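Local coordinates for protein tyrocidine synthase 3 (Brevibacillus parabrevis, PDB 4MRT) that probably carries amino acids and the growing peptide as thioesters on a phosphopantetheine arm during nonribosomal synthesis of tyrocidine, at residues A[16-21]-A[75-80]; A[23-28]-A[51-56]; A[42-47]-A[66-71]. The protein carries 1 engineered substitution. All coordinates share one frame; numbering follows the deposited sequence.

Contact 1: residues A[16-21]-A[75-80]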
loop_
_atom_site.group_PDB
_atom_site.type_symbol
_atom_site.label_atom_id
_atom_site.label_comp_id
_atom_site.label_asym_id
_atom_site.label_seq_id
_atom_site.Cartn_x
_atom_site.Cartn_y
_atom_site.Cartn_z
ATOM N N SER A 16 10.494 20.898 -13.418
ATOM C CA SER A 16 10.714 20.081 -14.607
ATOM C C SER A 16 11.533 18.845 -14.263
ATOM O O SER A 16 11.216 17.765 -14.733
ATOM C CB SER A 16 11.349 20.881 -15.763
ATOM O OG SER A 16 12.136 21.944 -15.263
ATOM N N LYS A 17 12.540 19.008 -13.413
ATOM C CA LYS A 17 13.389 17.916 -12.988
ATOM C C LYS A 17 12.605 16.876 -12.172
ATOM O O LYS A 17 12.687 15.678 -12.432
ATOM C CB LYS A 17 14.564 18.468 -12.169
ATOM C CG LYS A 17 15.577 17.440 -11.720
ATOM C CD LYS A 17 16.012 16.580 -12.899
ATOM C CE LYS A 17 17.473 16.165 -12.820
ATOM N NZ LYS A 17 18.119 16.255 -14.163
ATOM N N LEU A 18 11.825 17.353 -11.209
ATOM C CA LEU A 18 10.940 16.496 -10.444
ATOM C C LEU A 18 9.948 15.765 -11.338
ATOM O O LEU A 18 9.608 14.605 -11.079
ATOM C CB LEU A 18 10.187 17.321 -9.398
ATOM C CG LEU A 18 11.045 17.782 -8.226
ATOM C CD1 LEU A 18 10.226 18.620 -7.252
ATOM C CD2 LEU A 18 11.688 16.592 -7.527
ATOM N N ALA A 19 9.480 16.447 -12.383
ATOM C CA ALA A 19 8.611 15.810 -13.370
ATOM C C ALA A 19 9.368 14.702 -14.062
ATOM O O ALA A 19 8.801 13.642 -14.310
ATOM C CB ALA A 19 8.081 16.811 -14.381
ATOM N N GLU A 20 10.655 14.928 -14.338
ATOM C CA GLU A 20 11.463 13.938 -15.056
ATOM C C GLU A 20 11.706 12.750 -14.141
ATOM O O GLU A 20 11.643 11.591 -14.556
ATOM C CB GLU A 20 12.809 14.504 -15.550
ATOM C CG GLU A 20 12.797 15.780 -16.411
ATOM C CD GLU A 20 11.560 16.002 -17.289
ATOM O OE1 GLU A 20 11.086 15.041 -17.940
ATOM O OE2 GLU A 20 11.079 17.168 -17.368
ATOM N N ILE A 21 11.984 13.045 -12.883
ATOM C CA ILE A 21 12.114 12.001 -11.885
ATOM C C ILE A 21 10.822 11.157 -11.768
ATOM O O ILE A 21 10.869 9.925 -11.780
ATOM C CB ILE A 21 12.493 12.596 -10.518
ATOM C CG1 ILE A 21 13.933 13.107 -10.568
ATOM C CG2 ILE A 21 12.333 11.550 -9.430
ATOM C CD1 ILE A 21 14.355 13.982 -9.401
ATOM N N ALA A 75 4.030 21.407 -5.042
ATOM C CA ALA A 75 4.288 21.390 -3.603
ATOM C C ALA A 75 5.677 20.867 -3.303
ATOM O O ALA A 75 6.415 21.471 -2.513
ATOM C CB ALA A 75 3.241 20.579 -2.871
ATOM N N LEU A 76 6.044 19.754 -3.944
ATOM C CA LEU A 76 7.337 19.135 -3.699
ATOM C C LEU A 76 8.517 19.991 -4.109
ATOM O O LEU A 76 9.534 19.992 -3.427
ATOM C CB LEU A 76 7.453 17.784 -4.394
ATOM C CG LEU A 76 7.621 16.617 -3.428
ATOM C CD1 LEU A 76 6.305 16.371 -2.704
ATOM C CD2 LEU A 76 8.090 15.377 -4.182
ATOM N N ALA A 77 8.398 20.632 -5.275
ATOM C CA ALA A 77 9.377 21.615 -5.743
ATOM C C ALA A 77 9.569 22.716 -4.694
ATOM O O ALA A 77 10.704 23.051 -4.347
ATOM C CB ALA A 77 8.936 22.222 -7.070
ATOM N N GLN A 78 8.457 23.251 -4.184
ATOM C CA GLN A 78 8.485 24.285 -3.142
ATOM C C GLN A 78 9.332 23.830 -1.977
ATOM O O GLN A 78 10.306 24.477 -1.639
ATOM C CB GLN A 78 7.073 24.618 -2.655
ATOM N N TYR A 79 8.958 22.681 -1.401
ATOM C CA TYR A 79 9.676 22.048 -0.287
ATOM C C TYR A 79 11.162 21.839 -0.593
ATOM O O TYR A 79 12.013 22.157 0.216
ATOM C CB TYR A 79 9.025 20.693 0.044
ATOM C CG TYR A 79 9.554 20.029 1.296
ATOM C CD1 TYR A 79 10.651 19.158 1.248
ATOM C CD2 TYR A 79 8.951 20.264 2.537
ATOM C CE1 TYR A 79 11.139 18.547 2.409
ATOM C CE2 TYR A 79 9.422 19.660 3.695
ATOM C CZ TYR A 79 10.511 18.804 3.632
ATOM O OH TYR A 79 10.975 18.217 4.795
ATOM N N VAL A 80 11.459 21.285 -1.762
ATOM C CA VAL A 80 12.839 21.016 -2.163
ATOM C C VAL A 80 13.642 22.307 -2.346
ATOM O O VAL A 80 14.775 22.408 -1.861
ATOM C CB VAL A 80 12.892 20.178 -3.461
ATOM C CG1 VAL A 80 14.280 20.194 -4.076
ATOM C CG2 VAL A 80 12.457 18.745 -3.172
#
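Leu18 reaches from helix 13-26 onto the backbone of helix 73-81 at Ala77. Between segments 16-21 and 75-80 the CA atoms come nearest at Leu18 and Ala77, 7.1 Å apart. One methyl does all the touching. Leu18 CD1 lies 3.4 Å from Ala77 N and 3.5 Å from Ala77 CA, a tight fit for two carbons. Leu18 CD1 also lies 3.8 Å from Ala77 CB and 4.1 Å from Leu76 CB. The Leu18 chain is extended at its outer torsion (chi2 179°), which sends CD1 straight out to the facing helix.

The packing slackens toward Val80. Val80 starts out toward segment 16-21, but its side chain stays 4.7 Å from it and rests on Tyr58 of helix 44-58. On the solvent side, Gln78 points away from segment 16-21 and is partly exposed. Val54 of helix 44-58 packs against Leu18, and Leu67 of helix 64-69 against Leu76.

The contact therefore joins the first and last helices of the carrier-protein helical bundle. All three touching residues are buried, and their side chains meet through carbon alone. Cohesion here rests on shape and the hydrophobic effect.

Contact 2: residues A[23-28]-A[51-56]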
loop_
_atom_site.group_PDB
_atom_site.type_symbol
_atom_site.label_atom_id
_atom_site.label_comp_id
_atom_site.label_asym_id
_atom_site.label_seq_id
_atom_site.Cartn_x
_atom_site.Cartn_y
_atom_site.Cartn_z
ATOM N N GLU A 23 8.308 10.866 -13.932
ATOM C CA GLU A 23 8.059 10.186 -15.209
ATOM C C GLU A 23 8.864 8.901 -15.326
ATOM O O GLU A 23 8.366 7.874 -15.771
ATOM C CB GLU A 23 8.378 11.129 -16.384
ATOM C CG GLU A 23 7.336 12.222 -16.543
ATOM C CD GLU A 23 7.725 13.308 -17.535
ATOM O OE1 GLU A 23 6.889 14.208 -17.761
ATOM O OE2 GLU A 23 8.854 13.257 -18.076
ATOM N N ARG A 24 10.115 8.977 -14.914
ATOM C CA ARG A 24 11.020 7.845 -14.939
ATOM C C ARG A 24 10.636 6.776 -13.905
ATOM O O ARG A 24 10.739 5.586 -14.181
ATOM C CB ARG A 24 12.440 8.382 -14.704
ATOM C CG ARG A 24 13.428 7.534 -13.926
ATOM C CD ARG A 24 14.410 8.473 -13.241
ATOM N NE ARG A 24 14.967 9.446 -14.194
ATOM C CZ ARG A 24 15.426 10.661 -13.881
ATOM N NH1 ARG A 24 15.408 11.104 -12.631
ATOM N NH2 ARG A 24 15.911 11.452 -14.833
ATOM N N VAL A 25 10.202 7.212 -12.719
ATOM C CA VAL A 25 9.782 6.298 -11.652
ATOM C C VAL A 25 8.458 5.637 -12.047
ATOM O O VAL A 25 8.312 4.428 -11.946
ATOM C CB VAL A 25 9.728 7.021 -10.277
ATOM C CG1 VAL A 25 9.020 6.182 -9.207
ATOM C CG2 VAL A 25 11.126 7.330 -9.791
ATOM N N LEU A 26 7.519 6.418 -12.556
ATOM C CA LEU A 26 6.194 5.927 -12.870
ATOM C C LEU A 26 6.009 5.333 -14.275
ATOM O O LEU A 26 4.999 4.678 -14.538
ATOM C CB LEU A 26 5.189 7.052 -12.684
ATOM C CG LEU A 26 5.129 7.686 -11.300
ATOM C CD1 LEU A 26 4.314 8.955 -11.333
ATOM C CD2 LEU A 26 4.567 6.693 -10.302
ATOM N N GLY A 27 6.948 5.566 -15.187
ATOM C CA GLY A 27 6.786 5.109 -16.592
ATOM C C GLY A 27 5.626 5.781 -17.294
ATOM O O GLY A 27 4.871 5.141 -18.038
ATOM N N VAL A 28 5.439 7.074 -17.029
ATOM C CA VAL A 28 4.360 7.822 -17.661
ATOM C C VAL A 28 4.947 9.143 -18.106
ATOM O O VAL A 28 5.870 9.665 -17.482
ATOM C CB VAL A 28 3.091 8.020 -16.761
ATOM C CG1 VAL A 28 2.984 6.948 -15.679
ATOM C CG2 VAL A 28 3.025 9.404 -16.136
ATOM N N ALA A 51 11.772 9.740 -3.313
ATOM C CA ALA A 51 12.536 10.365 -2.234
ATOM C C ALA A 51 14.048 10.092 -2.327
ATOM O O ALA A 51 14.873 10.977 -2.062
ATOM C CB ALA A 51 11.996 9.909 -0.883
ATOM N N ALA A 52 14.420 8.875 -2.709
ATOM C CA ALA A 52 15.837 8.565 -2.954
ATOM C C ALA A 52 16.464 9.463 -4.057
ATOM O O ALA A 52 17.589 9.958 -3.908
ATOM C CB ALA A 52 16.010 7.099 -3.300
ATOM N N GLN A 53 15.734 9.679 -5.142
ATOM C CA GLN A 53 16.264 10.454 -6.263
ATOM C C GLN A 53 16.268 11.958 -5.983
ATOM O O GLN A 53 17.077 12.683 -6.563
ATOM C CB GLN A 53 15.500 10.158 -7.551
ATOM C CG GLN A 53 15.245 8.679 -7.717
ATOM C CD GLN A 53 15.205 8.203 -9.138
ATOM O OE1 GLN A 53 15.286 7.001 -9.391
ATOM N NE2 GLN A 53 15.073 9.124 -10.075
ATOM N N VAL A 54 15.373 12.427 -5.112
ATOM C CA VAL A 54 15.413 13.827 -4.672
ATOM C C VAL A 54 16.659 14.071 -3.816
ATOM O O VAL A 54 17.290 15.108 -3.937
ATOM C CB VAL A 54 14.136 14.234 -3.906
ATOM C CG1 VAL A 54 14.341 15.507 -3.082
ATOM C CG2 VAL A 54 12.981 14.414 -4.868
ATOM N N HIS A 55 17.013 13.116 -2.961
ATOM C CA HIS A 55 18.230 13.242 -2.166
ATOM C C HIS A 55 19.482 13.194 -3.034
ATOM O O HIS A 55 20.423 13.929 -2.788
ATOM C CB HIS A 55 18.330 12.156 -1.098
ATOM C CG HIS A 55 19.414 12.410 -0.095
ATOM N ND1 HIS A 55 20.675 11.866 -0.205
ATOM C CD2 HIS A 55 19.432 13.173 1.024
ATOM C CE1 HIS A 55 21.415 12.268 0.812
ATOM N NE2 HIS A 55 20.684 13.062 1.573
ATOM N N ARG A 56 19.488 12.320 -4.032
ATOM C CA ARG A 56 20.600 12.217 -4.972
ATOM C C ARG A 56 20.761 13.481 -5.825
ATOM O O ARG A 56 21.879 13.891 -6.141
ATOM C CB ARG A 56 20.409 10.994 -5.871
ATOM C CG ARG A 56 21.310 10.961 -7.098
ATOM C CD ARG A 56 21.319 9.600 -7.784
ATOM N NE ARG A 56 20.039 8.897 -7.639
ATOM C CZ ARG A 56 19.879 7.678 -7.116
ATOM N NH1 ARG A 56 20.922 6.959 -6.697
ATOM N NH2 ARG A 56 18.655 7.160 -7.030
#
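Val25 and Gln53 mark the nearest backbone approach of these segments of helix 13-26 and helix 44-58, with their CA atoms 9.4 Å apart, so side chains must bridge the gap. Gln53 does most of this. It points at the last turn of helix 13-26 and ends between Arg24 and Val25.

The Gln53 amide comes to the edge of the Arg24 guanidinium, near its plane, and the two flat groups are tilted 30° apart. The aliphatic parts also approach, with Arg24 CD 4.2 Å from Gln53 CD. Arg24 bends at chi3 (-50°), which turns its guanidinium beside the amide. Val25 lies by the same amide through its CG2 methyl and passes Gln53 in the opposite direction. Val25 also packs on Lys46 and Val50, and Gln53 on Ile21.

Helix 13-26 ends just beyond this point. Gly27 leaves it with positive phi (64°), and Val28 N bonds back to Glu23 O at 3.3 Å. Glu23 OE1 accepts a hydrogen bond from Ile31 N, which ties the following loop to the helix. On the other helix, the Arg56 guanidinium meets Gln53 CG edge-on. Outside the two segments, Arg56 NH1 has a salt-bridge partner, an acidic side chain of another protein chain.

This is a thin surface join between two bundle helices. It is polar at Arg24 and apolar at Val25. With the CA atoms this far apart, the join rests on the reach of Gln53 and Arg24, with Val25 giving the apolar side.

Contact 3: residues A[42-47]-A[66-71]. Engineered in segment 42-47: Ala44 (natural residue Ser). With COA (coenzyme A), chain D.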
loop_
_atom_site.group_PDB
_atom_site.type_symbol
_atom_site.label_atom_id
_atom_site.label_comp_id
_atom_site.label_asym_id
_atom_site.label_seq_id
_atom_site.Cartn_x
_atom_site.Cartn_y
_atom_site.Cartn_z
ATOM N N GLY A 42 1.347 6.335 -8.801
ATOM C CA GLY A 42 2.213 6.304 -7.641
ATOM C C GLY A 42 1.649 5.377 -6.569
ATOM O O GLY A 42 0.437 5.139 -6.496
ATOM N N HIS A 43 2.556 4.835 -5.782
ATOM C CA HIS A 43 2.239 4.057 -4.586
ATOM C C HIS A 43 3.508 4.060 -3.736
ATOM O O HIS A 43 4.518 4.639 -4.144
ATOM C CB HIS A 43 1.730 2.645 -4.931
ATOM C CG HIS A 43 2.593 1.901 -5.892
ATOM N ND1 HIS A 43 3.647 1.118 -5.486
ATOM C CD2 HIS A 43 2.566 1.826 -7.243
ATOM C CE1 HIS A 43 4.241 0.597 -6.544
ATOM N NE2 HIS A 43 3.604 1.012 -7.626
ATOM N N ALA A 44 3.457 3.423 -2.565
ATOM C CA ALA A 44 4.461 3.603 -1.543
ATOM C C ALA A 44 5.863 3.282 -1.988
ATOM O O ALA A 44 6.771 4.037 -1.703
ATOM C CB ALA A 44 4.120 2.771 -0.331
ATOM N N LEU A 45 6.040 2.134 -2.625
ATOM C CA LEU A 45 7.334 1.719 -3.082
ATOM C C LEU A 45 7.923 2.765 -4.036
ATOM O O LEU A 45 9.078 3.148 -3.886
ATOM C CB LEU A 45 7.288 0.321 -3.750
ATOM C CG LEU A 45 8.690 -0.286 -3.959
ATOM C CD1 LEU A 45 9.448 -0.285 -2.638
ATOM C CD2 LEU A 45 8.629 -1.691 -4.567
ATOM N N LYS A 46 7.123 3.235 -4.972
ATOM C CA LYS A 46 7.574 4.273 -5.911
ATOM C C LYS A 46 7.782 5.639 -5.232
ATOM O O LYS A 46 8.606 6.416 -5.682
ATOM C CB LYS A 46 6.614 4.403 -7.077
ATOM C CG LYS A 46 6.687 3.226 -8.034
ATOM C CD LYS A 46 5.728 3.444 -9.183
ATOM C CE LYS A 46 5.670 2.287 -10.171
ATOM N NZ LYS A 46 6.976 1.606 -10.298
ATOM N N ALA A 47 7.050 5.920 -4.144
ATOM C CA ALA A 47 7.295 7.138 -3.369
ATOM C C ALA A 47 8.708 7.102 -2.770
ATOM O O ALA A 47 9.357 8.145 -2.698
ATOM C CB ALA A 47 6.235 7.320 -2.276
ATOM N N VAL A 66 5.626 14.046 3.984
ATOM C CA VAL A 66 5.466 15.243 3.161
ATOM C C VAL A 66 4.971 14.922 1.752
ATOM O O VAL A 66 4.061 15.586 1.245
ATOM C CB VAL A 66 6.779 16.047 3.108
ATOM C CG1 VAL A 66 6.703 17.143 2.045
ATOM C CG2 VAL A 66 7.060 16.634 4.486
ATOM N N LEU A 67 5.546 13.904 1.114
ATOM C CA LEU A 67 5.083 13.487 -0.205
ATOM C C LEU A 67 3.618 13.047 -0.172
ATOM O O LEU A 67 2.822 13.397 -1.044
ATOM C CB LEU A 67 5.992 12.380 -0.736
ATOM C CG LEU A 67 5.709 11.787 -2.115
ATOM C CD1 LEU A 67 5.271 12.816 -3.149
ATOM C CD2 LEU A 67 6.964 11.073 -2.584
ATOM N N PHE A 68 3.240 12.307 0.865
ATOM C CA PHE A 68 1.842 11.863 1.005
ATOM C C PHE A 68 0.865 12.997 1.305
ATOM O O PHE A 68 -0.287 12.971 0.872
ATOM C CB PHE A 68 1.759 10.793 2.093
ATOM C CG PHE A 68 2.092 9.436 1.600
ATOM C CD1 PHE A 68 1.100 8.631 1.047
ATOM C CD2 PHE A 68 3.382 8.958 1.666
ATOM C CE1 PHE A 68 1.403 7.375 0.589
ATOM C CE2 PHE A 68 3.686 7.697 1.196
ATOM C CZ PHE A 68 2.706 6.904 0.661
ATOM N N ALA A 69 1.330 13.978 2.079
ATOM C CA ALA A 69 0.508 15.098 2.515
ATOM C C ALA A 69 0.178 16.075 1.379
ATOM O O ALA A 69 -0.915 16.610 1.332
ATOM C CB ALA A 69 1.218 15.830 3.640
ATOM N N GLN A 70 1.138 16.292 0.475
ATOM C CA GLN A 70 1.011 17.235 -0.621
ATOM C C GLN A 70 1.683 16.614 -1.893
ATOM O O GLN A 70 2.775 17.000 -2.274
ATOM C CB GLN A 70 1.630 18.581 -0.214
ATOM C CG GLN A 70 3.120 18.533 0.075
ATOM C CD GLN A 70 3.632 19.707 0.907
ATOM O OE1 GLN A 70 2.943 20.209 1.788
ATOM N NE2 GLN A 70 4.884 20.108 0.659
ATOM N N PRO A 71 1.015 15.625 -2.519
ATOM C CA PRO A 71 1.553 14.739 -3.563
ATOM C C PRO A 71 1.495 15.333 -4.963
ATOM O O PRO A 71 0.959 14.695 -5.888
ATOM C CB PRO A 71 0.626 13.535 -3.495
ATOM C CG PRO A 71 -0.681 14.140 -3.165
ATOM C CD PRO A 71 -0.390 15.297 -2.235
HETATM N N1A COA D . -2.666 2.746 7.395
HETATM C C2A COA D . -3.193 1.572 6.994
HETATM N N3A COA D . -3.792 1.382 5.820
HETATM C C4A COA D . -3.922 2.419 4.956
HETATM C C5A COA D . -3.392 3.737 5.316
HETATM C C6A COA D . -2.736 3.854 6.619
HETATM N N6A COA D . -2.228 5.042 7.003
HETATM N N7A COA D . -3.646 4.573 4.290
HETATM C C8A COA D . -4.309 3.857 3.356
HETATM N N9A COA D . -4.480 2.578 3.768
HETATM C C1B COA D . -5.111 1.474 3.003
HETATM C C2B COA D . -6.265 1.923 2.126
HETATM O O2B COA D . -7.321 0.949 2.251
HETATM C C3B COA D . -5.663 1.845 0.728
HETATM O O3B COA D . -6.617 1.542 -0.280
HETATM P P3B COA D . -7.136 2.623 -1.368
HETATM O O7A COA D . -7.545 1.820 -2.564
HETATM O O8A COA D . -8.317 3.309 -0.734
HETATM O O9A COA D . -5.973 3.540 -1.574
HETATM C C4B COA D . -4.739 0.659 0.885
HETATM O O4B COA D . -4.127 0.869 2.133
HETATM C C5B COA D . -3.690 0.498 -0.186
HETATM O O5B COA D . -2.683 -0.376 0.318
HETATM P P1A COA D . -1.417 -0.664 -0.626
HETATM O O1A COA D . -1.911 -1.192 -1.940
HETATM O O2A COA D . -0.474 -1.540 0.162
HETATM O O3A COA D . -0.867 0.806 -0.883
HETATM P P2A COA D . 0.688 1.207 -0.815
HETATM O O4A COA D . 1.625 0.010 -0.906
HETATM O O5A COA D . 0.899 2.322 -1.852
HETATM O O6A COA D . 0.900 1.942 0.622
HETATM C CBP COA D . 0.522 2.545 2.975
HETATM C CCP COA D . -0.074 2.039 1.653
HETATM C CDP COA D . 2.010 2.452 3.277
HETATM C CEP COA D . -0.443 2.912 4.075
HETATM C CAP COA D . 0.682 4.053 2.467
HETATM O OAP COA D . -0.503 4.574 1.841
HETATM C C9P COA D . 1.066 5.113 3.515
HETATM O O9P COA D . 2.188 5.154 4.020
HETATM N N8P COA D . 0.133 5.999 3.880
HETATM C C7P COA D . 0.367 6.984 4.934
HETATM C C6P COA D . 0.901 8.308 4.410
HETATM C C5P COA D . 0.990 9.339 5.530
HETATM O O5P COA D . 1.879 9.192 6.350
HETATM N N4P COA D . 0.111 10.370 5.550
HETATM C C3P COA D . 0.091 11.407 6.596
HETATM C C2P COA D . 0.392 12.829 6.105
HETATM S S1P COA D . 0.599 14.004 7.494
#
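Ala44 N donates a hydrogen bond to phosphate oxygen O5A of coenzyme A, 2.9 Å long with an angle of 155° at the hydrogen. Coenzyme A is also hydrogen-bonded by another protein chain. This is the phosphopantetheine attachment site of a carrier-protein helical bundle. The phosphate sits at the start of helix 44-58, where the helix dipole would probably favour its negative charge. His43 holds the N-cap position, and its CB is 3.2 Å from O5A. Ala44 is engineered. The natural serine is probably the attachment point, as in related carriers, and the alanine has no hydroxyl to accept the arm.

Across from this helix start, Phe68 of helix 64-69 supports the pantetheine chain. Methylene C6P lies over one ring face, offset toward the rim, with C6P 3.3 Å from Phe68 CG. CG stands anti to the carbonyl carbon (chi1 -84°), which brings the ring tip to Ala44. There Ala44 CA meets the ring edge, 4.3 Å from Phe68 CZ. Ala47 CB lies 4.3 Å from Phe68 CE2. Phe38 stacks with the same ring. With an alanine in place of Phe68, C6P is likely to lose its supporting face, and a gap would probably open beside Ala44 and Ala47.

Ala47 and Leu67, both buried, pack helix 44-58 on helix 64-69. Leu67 CD2 touches the methyl of Ala47, with CB 3.8 Å away.

How the contacts relate
Contacts 1 and 3 are buried, while contact 2 lies at the surface. Contacts 1 and 2 share helix 13-26, and contacts 2 and 3 share helix 44-58. Together the three draw in all four helices. Contact 1 is purely apolar and lies nearest the chain centre. Contact 2 mixes a charged and an amide side chain with one valine. Contact 3 is apolar between its helices, but offers coenzyme A both a backbone N-H and an aromatic face. The sites touch one another directly. Val80 CG2 meets Val54 CG1 at 3.7 Å, Tyr79 CD2 meets Val66 CG1 at 3.9 Å, and Leu26 packs on Lys46. Apolar packing thus runs from contact 1 through helix 64-69, which also bears Phe68 of the cofactor pocket.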